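Local coordinates for protein N-alpha-acetyltransferase 35, NatC auxiliary subunit (Saccharomyces cerevisiae, PDB 6YGA) that serves as the auxiliary subunit of the NatC N-terminal acetyltransferase, the complex that acetylates the N-terminal methionine of the L-A virus Gag protein, at residues E121-L124 / S125-V128; I341-P344 / L345-R349; E480-L483 / K484-N488; N580-L583 / I584-R588. One frame throughout, in Å; residues are numbered along the deposited sequence.

Overall arrangement
All four contacts are short helical segments, made between residues up to four apart and spaced widely through a long, mostly helical subunit. Contact 2 lies deepest, in the short helix 337-347 about 14 Å from the chain centre, and is almost wholly apolar and aromatic. Contact 1, on helix 118-129, and contact 3, on the long helix 465-506, stand on opposite sides of the chain's centre, their own centres about 64 Å apart; both are partly buried, and in each a serine hydroxyl returns to the carbonyl four residues earlier. Contact 4 is a surface segment with a capped helix start, and it alone touches another protein chain, N-alpha-acetyltransferase 30. Contacts 2, 3 and 4 share the TPR-like region.

Contact 1. Residues E121-L124 / S125-V128; sequences ESLL and SSLV
S125 folds its hydroxyl back over the preceding turn, where OG donates to the carbonyl O of E121 at 2.9 Å. The backbone N of the same serine bonds to that oxygen as well, at 3.0 Å, and the two donors come from opposite faces of the carbonyl plane, each tilted about 30° out of it. One acceptor is thus gripped twice by one residue. The chi1 of -69° sets this up, swinging OG beside its own backbone N and facing it back toward the E121 carbonyl. The E121 side chain closes on the same hydroxyl: its chain bends beyond CG, and carboxylate OE2 lies 3.4 Å from S125 OG. All of this falls within helix 118-129, in the Mak10 family region, and the i to i+4 ladder runs on past it, with S126 N to S122 O, L127 N to L123 O and V128 N to L124 O all in place. S126 behaves differently from S125. Its OG lies 3.1 Å from L123 O and is also hydrogen-bonded to S136 OG; which oxygen takes its proton is left open. The apolar stripe of the segment is formed by L123 and L127, where L123 CD1 and L127 CD2 approach to 4.3 Å. From this stripe L123 reaches I152, L153 and C156 of helix 142-167, L124 joins it on C156 and also meets L115 and F184, and L127 rests on L190.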
loop_
_atom_site.group_PDB
_atom_site.type_symbol
_atom_site.label_atom_id
_atom_site.label_comp_id
_atom_site.label_asym_id
_atom_site.label_seq_id
_atom_site.Cartn_x
_atom_site.Cartn_y
_atom_site.Cartn_z
ATOM N N GLU B 121 21.534 16.849 -9.421
ATOM C CA GLU B 121 21.075 18.170 -9.008
ATOM C C GLU B 121 21.627 19.247 -9.930
ATOM O O GLU B 121 20.912 20.189 -10.295
ATOM C CB GLU B 121 21.488 18.435 -7.556
ATOM C CG GLU B 121 20.717 19.550 -6.841
ATOM C CD GLU B 121 21.268 20.938 -7.106
ATOM O OE1 GLU B 121 22.355 21.051 -7.712
ATOM O OE2 GLU B 121 20.609 21.920 -6.702
ATOM N N SER B 122 22.898 19.124 -10.321
ATOM C CA SER B 122 23.520 20.138 -11.166
ATOM C C SER B 122 22.881 20.166 -12.550
ATOM O O SER B 122 22.575 21.240 -13.084
ATOM C CB SER B 122 25.026 19.882 -11.262
ATOM O OG SER B 122 25.682 20.919 -11.972
ATOM N N LEU B 123 22.661 18.990 -13.145
ATOM C CA LEU B 123 22.050 18.931 -14.472
ATOM C C LEU B 123 20.613 19.438 -14.445
ATOM O O LEU B 123 20.208 20.227 -15.308
ATOM C CB LEU B 123 22.111 17.503 -15.019
ATOM C CG LEU B 123 21.301 17.204 -16.285
ATOM C CD1 LEU B 123 21.664 18.151 -17.420
ATOM C CD2 LEU B 123 21.493 15.758 -16.720
ATOM N N LEU B 124 19.822 18.997 -13.462
ATOM C CA LEU B 124 18.435 19.443 -13.381
ATOM C C LEU B 124 18.336 20.948 -13.151
ATOM O O LEU B 124 17.376 21.580 -13.607
ATOM C CB LEU B 124 17.699 18.688 -12.272
ATOM C CG LEU B 124 17.345 17.226 -12.554
ATOM C CD1 LEU B 124 16.724 16.569 -11.328
ATOM C CD2 LEU B 124 16.407 17.128 -13.747
ATOM N N SER B 125 19.315 21.542 -12.462
ATOM C CA SER B 125 19.264 22.977 -12.196
ATOM C C SER B 125 19.523 23.789 -13.461
ATOM O O SER B 125 18.856 24.803 -13.699
ATOM C CB SER B 125 20.269 23.348 -11.105
ATOM O OG SER B 125 19.873 22.828 -9.847
ATOM N N SER B 126 20.493 23.371 -14.276
ATOM C CA SER B 126 20.722 24.057 -15.544
ATOM C C SER B 126 19.594 23.787 -16.531
ATOM O O SER B 126 19.275 24.649 -17.357
ATOM C CB SER B 126 22.061 23.633 -16.145
ATOM O OG SER B 126 21.963 22.363 -16.768
ATOM N N LEU B 127 18.980 22.603 -16.457
ATOM C CA LEU B 127 17.894 22.268 -17.372
ATOM C C LEU B 127 16.646 23.091 -17.083
ATOM O O LEU B 127 15.849 23.347 -17.992
ATOM C CB LEU B 127 17.584 20.773 -17.288
ATOM C CG LEU B 127 17.295 20.025 -18.589
ATOM C CD1 LEU B 127 18.208 20.505 -19.700
ATOM C CD2 LEU B 127 17.476 18.532 -18.370
ATOM N N VAL B 128 16.461 23.513 -15.831
ATOM C CA VAL B 128 15.313 24.347 -15.483
ATOM C C VAL B 128 15.376 25.676 -16.228
ATOM O O VAL B 128 14.354 26.186 -16.707
ATOM C CB VAL B 128 15.247 24.541 -13.956
ATOM C CG1 VAL B 128 14.478 25.804 -13.596
ATOM C CG2 VAL B 128 14.608 23.322 -13.300
#

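Contact 2. Residues I341-P344 / L345-R349; sequences ILFP and LFFIR
F343 and F347, one turn apart on the same side of the helix, lie side by side and point the same way. Their planes are only 25° from parallel, but the rings are slid so far apart, with centroids 5.4 Å from each other, that they barely overlap. What covers one face of the F343 ring is instead the CB of F347, 4.0 Å from F343 CE1. Both rings leave the backbone trans to N (chi1 162° for F343 and -169° for F347), which accounts for their common direction. I341 and L345 repeat the pattern on another flank, with I341 CG2 meeting L345 CD1 at 4.0 Å. P344 has no N-H to give to the previous turn, and the helix kinks there; its carbonyl still accepts from I348 N at 2.8 Å as the helix ends. Just beyond, R349 turns back: NE donates to F346 O at 3.0 Å, almost straight and in the guanidinium plane, while NH2 sits above the rim of the F346 ring. Helix 337-347 is wedged between neighbours: F343 and F346 press on helix 298-311, I341 and L345 on helix 142-167, L342 on helix 235-238, and F347 stacks with Y399 of helix 386-402.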
loop_
_atom_site.group_PDB
_atom_site.type_symbol
_atom_site.label_atom_id
_atom_site.label_comp_id
_atom_site.label_asym_id
_atom_site.label_seq_id
_atom_site.Cartn_x
_atom_site.Cartn_y
_atom_site.Cartn_z
ATOM N N ILE B 341 2.422 -0.227 -12.839
ATOM C CA ILE B 341 1.870 0.942 -13.517
ATOM C C ILE B 341 1.715 0.660 -15.001
ATOM O O ILE B 341 0.750 1.101 -15.638
ATOM C CB ILE B 341 2.758 2.175 -13.277
ATOM C CG1 ILE B 341 2.915 2.446 -11.782
ATOM C CG2 ILE B 341 2.182 3.400 -13.990
ATOM C CD1 ILE B 341 3.873 3.586 -11.468
ATOM N N LEU B 342 2.659 -0.088 -15.573
ATOM C CA LEU B 342 2.693 -0.276 -17.018
ATOM C C LEU B 342 1.486 -1.066 -17.509
ATOM O O LEU B 342 0.920 -0.750 -18.564
ATOM C CB LEU B 342 3.995 -0.974 -17.415
ATOM C CG LEU B 342 4.359 -0.921 -18.896
ATOM C CD1 LEU B 342 4.534 0.520 -19.332
ATOM C CD2 LEU B 342 5.625 -1.722 -19.155
ATOM N N PHE B 343 1.064 -2.079 -16.748
ATOM C CA PHE B 343 0.012 -2.974 -17.225
ATOM C C PHE B 343 -1.294 -2.250 -17.543
ATOM O O PHE B 343 -1.786 -2.396 -18.675
ATOM C CB PHE B 343 -0.191 -4.112 -16.217
ATOM C CG PHE B 343 -1.499 -4.823 -16.373
ATOM C CD1 PHE B 343 -1.724 -5.673 -17.446
ATOM C CD2 PHE B 343 -2.508 -4.641 -15.447
ATOM C CE1 PHE B 343 -2.933 -6.321 -17.588
ATOM C CE2 PHE B 343 -3.718 -5.287 -15.581
ATOM C CZ PHE B 343 -3.932 -6.129 -16.652
ATOM N N PRO B 344 -1.897 -1.458 -16.645
ATOM C CA PRO B 344 -3.157 -0.798 -17.034
ATOM C C PRO B 344 -2.995 0.178 -18.186
ATOM O O PRO B 344 -3.908 0.298 -19.012
ATOM C CB PRO B 344 -3.601 -0.098 -15.741
ATOM C CG PRO B 344 -2.917 -0.847 -14.653
ATOM C CD PRO B 344 -1.579 -1.185 -15.232
ATOM N N LEU B 345 -1.857 0.872 -18.277
ATOM C CA LEU B 345 -1.639 1.784 -19.397
ATOM C C LEU B 345 -1.393 1.027 -20.695
ATOM O O LEU B 345 -1.813 1.481 -21.766
ATOM C CB LEU B 345 -0.466 2.714 -19.093
ATOM C CG LEU B 345 -0.663 3.584 -17.853
ATOM C CD1 LEU B 345 0.595 4.380 -17.536
ATOM C CD2 LEU B 345 -1.852 4.504 -18.065
ATOM N N PHE B 346 -0.716 -0.118 -20.617
ATOM C CA PHE B 346 -0.512 -0.975 -21.778
ATOM C C PHE B 346 -1.788 -1.713 -22.164
ATOM O O PHE B 346 -2.011 -1.985 -23.349
ATOM C CB PHE B 346 0.612 -1.971 -21.481
ATOM C CG PHE B 346 1.001 -2.830 -22.649
ATOM C CD1 PHE B 346 1.926 -2.379 -23.574
ATOM C CD2 PHE B 346 0.461 -4.095 -22.810
ATOM C CE1 PHE B 346 2.294 -3.164 -24.647
ATOM C CE2 PHE B 346 0.825 -4.887 -23.881
ATOM C CZ PHE B 346 1.744 -4.419 -24.802
ATOM N N PHE B 347 -2.630 -2.034 -21.182
ATOM C CA PHE B 347 -3.856 -2.785 -21.433
ATOM C C PHE B 347 -4.975 -1.871 -21.923
ATOM O O PHE B 347 -5.699 -2.222 -22.861
ATOM C CB PHE B 347 -4.269 -3.522 -20.157
ATOM C CG PHE B 347 -5.365 -4.526 -20.350
ATOM C CD1 PHE B 347 -5.142 -5.690 -21.066
ATOM C CD2 PHE B 347 -6.613 -4.321 -19.784
ATOM C CE1 PHE B 347 -6.154 -6.622 -21.234
ATOM C CE2 PHE B 347 -7.624 -5.248 -19.947
ATOM C CZ PHE B 347 -7.394 -6.400 -20.672
ATOM N N ILE B 348 -5.124 -0.704 -21.304
ATOM C CA ILE B 348 -6.133 0.285 -21.666
ATOM C C ILE B 348 -5.393 1.454 -22.298
ATOM O O ILE B 348 -4.696 2.204 -21.601
ATOM C CB ILE B 348 -6.947 0.730 -20.446
ATOM C CG1 ILE B 348 -7.522 -0.492 -19.728
ATOM C CG2 ILE B 348 -8.048 1.695 -20.851
ATOM C CD1 ILE B 348 -8.251 -0.166 -18.445
ATOM N N ARG B 349 -5.550 1.625 -23.609
ATOM C CA ARG B 349 -4.628 2.420 -24.403
ATOM C C ARG B 349 -5.201 3.801 -24.735
ATOM O O ARG B 349 -6.295 4.177 -24.308
ATOM C CB ARG B 349 -4.245 1.653 -25.668
ATOM C CG ARG B 349 -3.491 0.369 -25.370
ATOM C CD ARG B 349 -2.956 -0.293 -26.623
ATOM N NE ARG B 349 -2.140 -1.452 -26.277
ATOM C CZ ARG B 349 -1.568 -2.264 -27.159
ATOM N NH1 ARG B 349 -1.715 -2.056 -28.461
ATOM N NH2 ARG B 349 -0.843 -3.290 -26.734
#

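Contact 3. Residues E480-L483 / K484-N488; sequences ETFL and KDSQN
The F482 ring carries the hydroxyl of S486 over one face: OG stands 3.8 Å above the plane, almost over the ring centre, and S486 OG is 3.9 Å from F482 CZ. Y440 from helix 433-456 meets the same ring edge-to-face, and S437, F441 and F371 pack around the phenylalanine. The hydroxyl is not spent on the ring, for S486 OG donates to F482 O at 2.9 Å. It arrives above the carbonyl plane, whereas S486 N reaches that oxygen at 3.0 Å from the opposite face. Two torsions place the groups: F482 sends its ring trans to N (chi1 167°), while S486 holds OG beside its own N (chi1 -61°), and the one hydroxyl reaches both the ring face and the carbonyl. On the outer flank T481 and D485 run alongside each other, pointing the same way, and T481 CG2 touches D485 OD2 at 4.1 Å; the T481 hydroxyl bonds instead to H477 O. L483 faces inward onto L541 and L542 of helix 511-564, and there Q487 uses its NE2 on K535 O and N539 OD1. Main-chain bonds from K484, D485 and Q487 back to E480, T481 and L483 complete the segment. Serine hydroxyls commonly bond back to the i-4 carbonyl in alpha-helices; here this happens in helix 465-506, which packs against helix 511-564 in the TPR-like region.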
loop_
_atom_site.group_PDB
_atom_site.type_symbol
_atom_site.label_atom_id
_atom_site.label_comp_id
_atom_site.label_asym_id
_atom_site.label_seq_id
_atom_site.Cartn_x
_atom_site.Cartn_y
_atom_site.Cartn_z
ATOM N N GLU B 480 -21.387 -22.274 -6.367
ATOM C CA GLU B 480 -21.418 -23.567 -7.043
ATOM C C GLU B 480 -22.824 -23.889 -7.541
ATOM O O GLU B 480 -22.992 -24.399 -8.655
ATOM C CB GLU B 480 -20.907 -24.666 -6.111
ATOM C CG GLU B 480 -20.690 -26.010 -6.795
ATOM C CD GLU B 480 -21.289 -27.163 -6.016
ATOM O OE1 GLU B 480 -21.931 -26.905 -4.975
ATOM O OE2 GLU B 480 -21.121 -28.324 -6.444
ATOM N N THR B 481 -23.846 -23.582 -6.734
ATOM C CA THR B 481 -25.228 -23.787 -7.164
ATOM C C THR B 481 -25.551 -22.944 -8.391
ATOM O O THR B 481 -26.167 -23.430 -9.347
ATOM C CB THR B 481 -26.191 -23.453 -6.025
ATOM O OG1 THR B 481 -25.969 -24.344 -4.924
ATOM C CG2 THR B 481 -27.635 -23.577 -6.488
ATOM N N PHE B 482 -25.136 -21.676 -8.380
ATOM C CA PHE B 482 -25.334 -20.810 -9.537
ATOM C C PHE B 482 -24.603 -21.347 -10.761
ATOM O O PHE B 482 -25.167 -21.381 -11.861
ATOM C CB PHE B 482 -24.871 -19.391 -9.198
ATOM C CG PHE B 482 -24.726 -18.488 -10.391
ATOM C CD1 PHE B 482 -25.835 -17.873 -10.955
ATOM C CD2 PHE B 482 -23.475 -18.234 -10.932
ATOM C CE1 PHE B 482 -25.700 -17.034 -12.046
ATOM C CE2 PHE B 482 -23.332 -17.396 -12.025
ATOM C CZ PHE B 482 -24.446 -16.794 -12.580
ATOM N N LEU B 483 -23.350 -21.777 -10.593
ATOM C CA LEU B 483 -22.598 -22.293 -11.733
ATOM C C LEU B 483 -23.198 -23.594 -12.253
ATOM O O LEU B 483 -23.200 -23.840 -13.466
ATOM C CB LEU B 483 -21.135 -22.499 -11.356
ATOM C CG LEU B 483 -20.289 -21.244 -11.157
ATOM C CD1 LEU B 483 -18.914 -21.641 -10.661
ATOM C CD2 LEU B 483 -20.193 -20.431 -12.446
ATOM N N LYS B 484 -23.706 -24.442 -11.355
ATOM C CA LYS B 484 -24.280 -25.712 -11.790
ATOM C C LYS B 484 -25.534 -25.488 -12.625
ATOM O O LYS B 484 -25.740 -26.160 -13.643
ATOM C CB LYS B 484 -24.589 -26.595 -10.580
ATOM C CG LYS B 484 -24.934 -28.030 -10.941
ATOM C CD LYS B 484 -23.765 -28.696 -11.650
ATOM C CE LYS B 484 -24.156 -30.028 -12.261
ATOM N NZ LYS B 484 -22.979 -30.675 -12.905
ATOM N N ASP B 485 -26.380 -24.540 -12.209
ATOM C CA ASP B 485 -27.553 -24.188 -13.000
ATOM C C ASP B 485 -27.151 -23.574 -14.335
ATOM O O ASP B 485 -27.769 -23.859 -15.367
ATOM C CB ASP B 485 -28.446 -23.229 -12.213
ATOM C CG ASP B 485 -28.980 -23.842 -10.926
ATOM O OD1 ASP B 485 -28.812 -25.065 -10.721
ATOM O OD2 ASP B 485 -29.570 -23.099 -10.115
ATOM N N SER B 486 -26.114 -22.728 -14.336
ATOM C CA SER B 486 -25.622 -22.163 -15.589
ATOM C C SER B 486 -25.180 -23.260 -16.549
ATOM O O SER B 486 -25.476 -23.201 -17.747
ATOM C CB SER B 486 -24.467 -21.197 -15.319
ATOM O OG SER B 486 -24.870 -20.115 -14.498
ATOM N N GLN B 487 -24.473 -24.273 -16.040
ATOM C CA GLN B 487 -23.986 -25.342 -16.904
ATOM C C GLN B 487 -25.119 -26.243 -17.376
ATOM O O GLN B 487 -25.039 -26.811 -18.471
ATOM C CB GLN B 487 -22.915 -26.164 -16.185
ATOM C CG GLN B 487 -22.107 -27.048 -17.120
ATOM C CD GLN B 487 -21.039 -27.840 -16.402
ATOM O OE1 GLN B 487 -21.327 -28.582 -15.462
ATOM N NE2 GLN B 487 -19.794 -27.687 -16.842
ATOM N N ASN B 488 -26.177 -26.386 -16.572
ATOM C CA ASN B 488 -27.340 -27.152 -17.013
ATOM C C ASN B 488 -28.055 -26.455 -18.165
ATOM O O ASN B 488 -28.528 -27.115 -19.097
ATOM C CB ASN B 488 -28.298 -27.382 -15.841
ATOM C CG ASN B 488 -27.726 -28.318 -14.783
ATOM O OD1 ASN B 488 -26.816 -29.103 -15.053
ATOM N ND2 ASN B 488 -28.269 -28.243 -13.573
#

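Contact 4. Residues N580-L583 / I584-R588; sequences NERL and IHNLR. With EDO (1,2-ethanediol), chain C.
A capped helix start opens this surface segment: N580 is the N-cap of helix 581-588, and its side chain closes the first turn. L583 N donates to N580 OD1 at 2.8 Å, with the N-H...O angle at 159°; a chi1 of 60° brings the amide back over the helix end. The main-chain O of N580 takes the next donor, I584 N, at 3.2 Å and within its carbonyl plane, so one residue holds two successive N-H groups. I584 lays its CG1 along that same carbonyl, 3.5 Å from N580 O. Further on, H585 N, N586 N and L587 N bond in order to the carbonyls of E581, R582 and L583. R582 and N586 extend together on the outer side, their guanidinium and amide planes 71° apart, and R582 CG meets N586 ND2 at 3.8 Å. The ND2 lies near R582 O too, but at too poor an angle to bond. The R582 guanidinium is held by a salt bridge to E604, and the H585 ring sits edge-to-face with both Y603 and F606. On another flank the segment meets the catalytic partner chain, where L583 packs on T159, I584 on G134 and L587 on I155, all of N-alpha-acetyltransferase 30. R588 closes the helix on that side, with NH2 on R137 O of N-alpha-acetyltransferase 30 and NE in a salt bridge to E464. Its chain, bent at chi2 and chi3, presents NH1 to a 1,2-ethanediol, probably from the crystallisation liquor, whose O1 lies in the guanidinium plane 2.8 Å from R588 NH1.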
loop_
_atom_site.group_PDB
_atom_site.type_symbol
_atom_site.label_atom_id
_atom_site.label_comp_id
_atom_site.label_asym_id
_atom_site.label_seq_id
_atom_site.Cartn_x
_atom_site.Cartn_y
_atom_site.Cartn_z
ATOM N N ASN B 580 -19.340 -5.722 23.088
ATOM C CA ASN B 580 -19.932 -7.049 23.134
ATOM C C ASN B 580 -19.631 -7.784 21.834
ATOM O O ASN B 580 -19.265 -7.180 20.822
ATOM C CB ASN B 580 -21.453 -6.992 23.391
ATOM C CG ASN B 580 -22.209 -6.229 22.316
ATOM O OD1 ASN B 580 -22.319 -6.679 21.176
ATOM N ND2 ASN B 580 -22.763 -5.079 22.688
ATOM N N GLU B 581 -19.791 -9.108 21.879
ATOM C CA GLU B 581 -19.396 -9.938 20.746
ATOM C C GLU B 581 -20.292 -9.721 19.532
ATOM O O GLU B 581 -19.841 -9.901 18.396
ATOM C CB GLU B 581 -19.385 -11.413 21.154
ATOM C CG GLU B 581 -20.618 -11.880 21.913
ATOM C CD GLU B 581 -20.614 -13.380 22.158
ATOM O OE1 GLU B 581 -20.271 -14.137 21.224
ATOM O OE2 GLU B 581 -20.947 -13.803 23.285
ATOM N N ARG B 582 -21.552 -9.331 19.741
ATOM C CA ARG B 582 -22.434 -9.065 18.607
ATOM C C ARG B 582 -21.963 -7.851 17.814
ATOM O O ARG B 582 -21.959 -7.873 16.576
ATOM C CB ARG B 582 -23.873 -8.870 19.083
ATOM C CG ARG B 582 -24.868 -8.619 17.955
ATOM C CD ARG B 582 -26.289 -8.467 18.480
ATOM N NE ARG B 582 -26.812 -9.718 19.019
ATOM C CZ ARG B 582 -27.623 -10.538 18.357
ATOM N NH1 ARG B 582 -28.017 -10.235 17.128
ATOM N NH2 ARG B 582 -28.047 -11.658 18.928
ATOM N N LEU B 583 -21.567 -6.780 18.505
ATOM C CA LEU B 583 -21.071 -5.596 17.810
ATOM C C LEU B 583 -19.791 -5.906 17.045
ATOM O O LEU B 583 -19.598 -5.428 15.921
ATOM C CB LEU B 583 -20.837 -4.458 18.803
ATOM C CG LEU B 583 -22.079 -3.860 19.468
ATOM C CD1 LEU B 583 -21.694 -2.805 20.497
ATOM C CD2 LEU B 583 -23.011 -3.273 18.418
ATOM N N ILE B 584 -18.907 -6.711 17.636
ATOM C CA ILE B 584 -17.651 -7.050 16.975
ATOM C C ILE B 584 -17.907 -7.931 15.761
ATOM O O ILE B 584 -17.270 -7.767 14.713
ATOM C CB ILE B 584 -16.689 -7.715 17.977
ATOM C CG1 ILE B 584 -16.264 -6.710 19.048
ATOM C CG2 ILE B 584 -15.466 -8.273 17.270
ATOM C CD1 ILE B 584 -15.481 -7.328 20.175
ATOM N N HIS B 585 -18.851 -8.870 15.874
ATOM C CA HIS B 585 -19.209 -9.699 14.728
ATOM C C HIS B 585 -19.789 -8.863 13.592
ATOM O O HIS B 585 -19.447 -9.074 12.424
ATOM C CB HIS B 585 -20.205 -10.779 15.144
ATOM C CG HIS B 585 -20.836 -11.486 13.987
ATOM N ND1 HIS B 585 -20.277 -12.600 13.400
ATOM C CD2 HIS B 585 -21.965 -11.219 13.288
ATOM C CE1 HIS B 585 -21.041 -12.998 12.398
ATOM N NE2 HIS B 585 -22.070 -12.176 12.308
ATOM N N ASN B 586 -20.675 -7.916 13.912
ATOM C CA ASN B 586 -21.303 -7.118 12.861
ATOM C C ASN B 586 -20.291 -6.211 12.177
ATOM O O ASN B 586 -20.369 -5.989 10.962
ATOM C CB ASN B 586 -22.453 -6.291 13.433
ATOM C CG ASN B 586 -23.614 -7.148 13.881
ATOM O OD1 ASN B 586 -23.754 -8.295 13.456
ATOM N ND2 ASN B 586 -24.459 -6.594 14.741
ATOM N N LEU B 587 -19.341 -5.670 12.941
ATOM C CA LEU B 587 -18.309 -4.823 12.356
ATOM C C LEU B 587 -17.466 -5.594 11.348
ATOM O O LEU B 587 -17.086 -5.052 10.303
ATOM C CB LEU B 587 -17.426 -4.247 13.461
ATOM C CG LEU B 587 -16.251 -3.381 13.007
ATOM C CD1 LEU B 587 -16.751 -2.084 12.385
ATOM C CD2 LEU B 587 -15.299 -3.098 14.163
ATOM N N ARG B 588 -17.155 -6.859 11.649
ATOM C CA ARG B 588 -16.314 -7.645 10.751
ATOM C C ARG B 588 -17.005 -7.878 9.415
ATOM O O ARG B 588 -16.361 -7.853 8.359
ATOM C CB ARG B 588 -15.940 -8.975 11.416
ATOM C CG ARG B 588 -15.365 -10.024 10.470
ATOM C CD ARG B 588 -14.054 -9.570 9.858
ATOM N NE ARG B 588 -13.008 -9.420 10.864
ATOM C CZ ARG B 588 -11.978 -8.589 10.747
ATOM N NH1 ARG B 588 -11.864 -7.825 9.668
ATOM N NH2 ARG B 588 -11.069 -8.516 11.709
HETATM C C1 EDO C . -13.812 -6.369 7.026
HETATM O O1 EDO C . -13.237 -7.664 7.229
HETATM C C2 EDO C . -12.850 -5.485 6.238
HETATM O O2 EDO C . -11.663 -5.251 7.004
#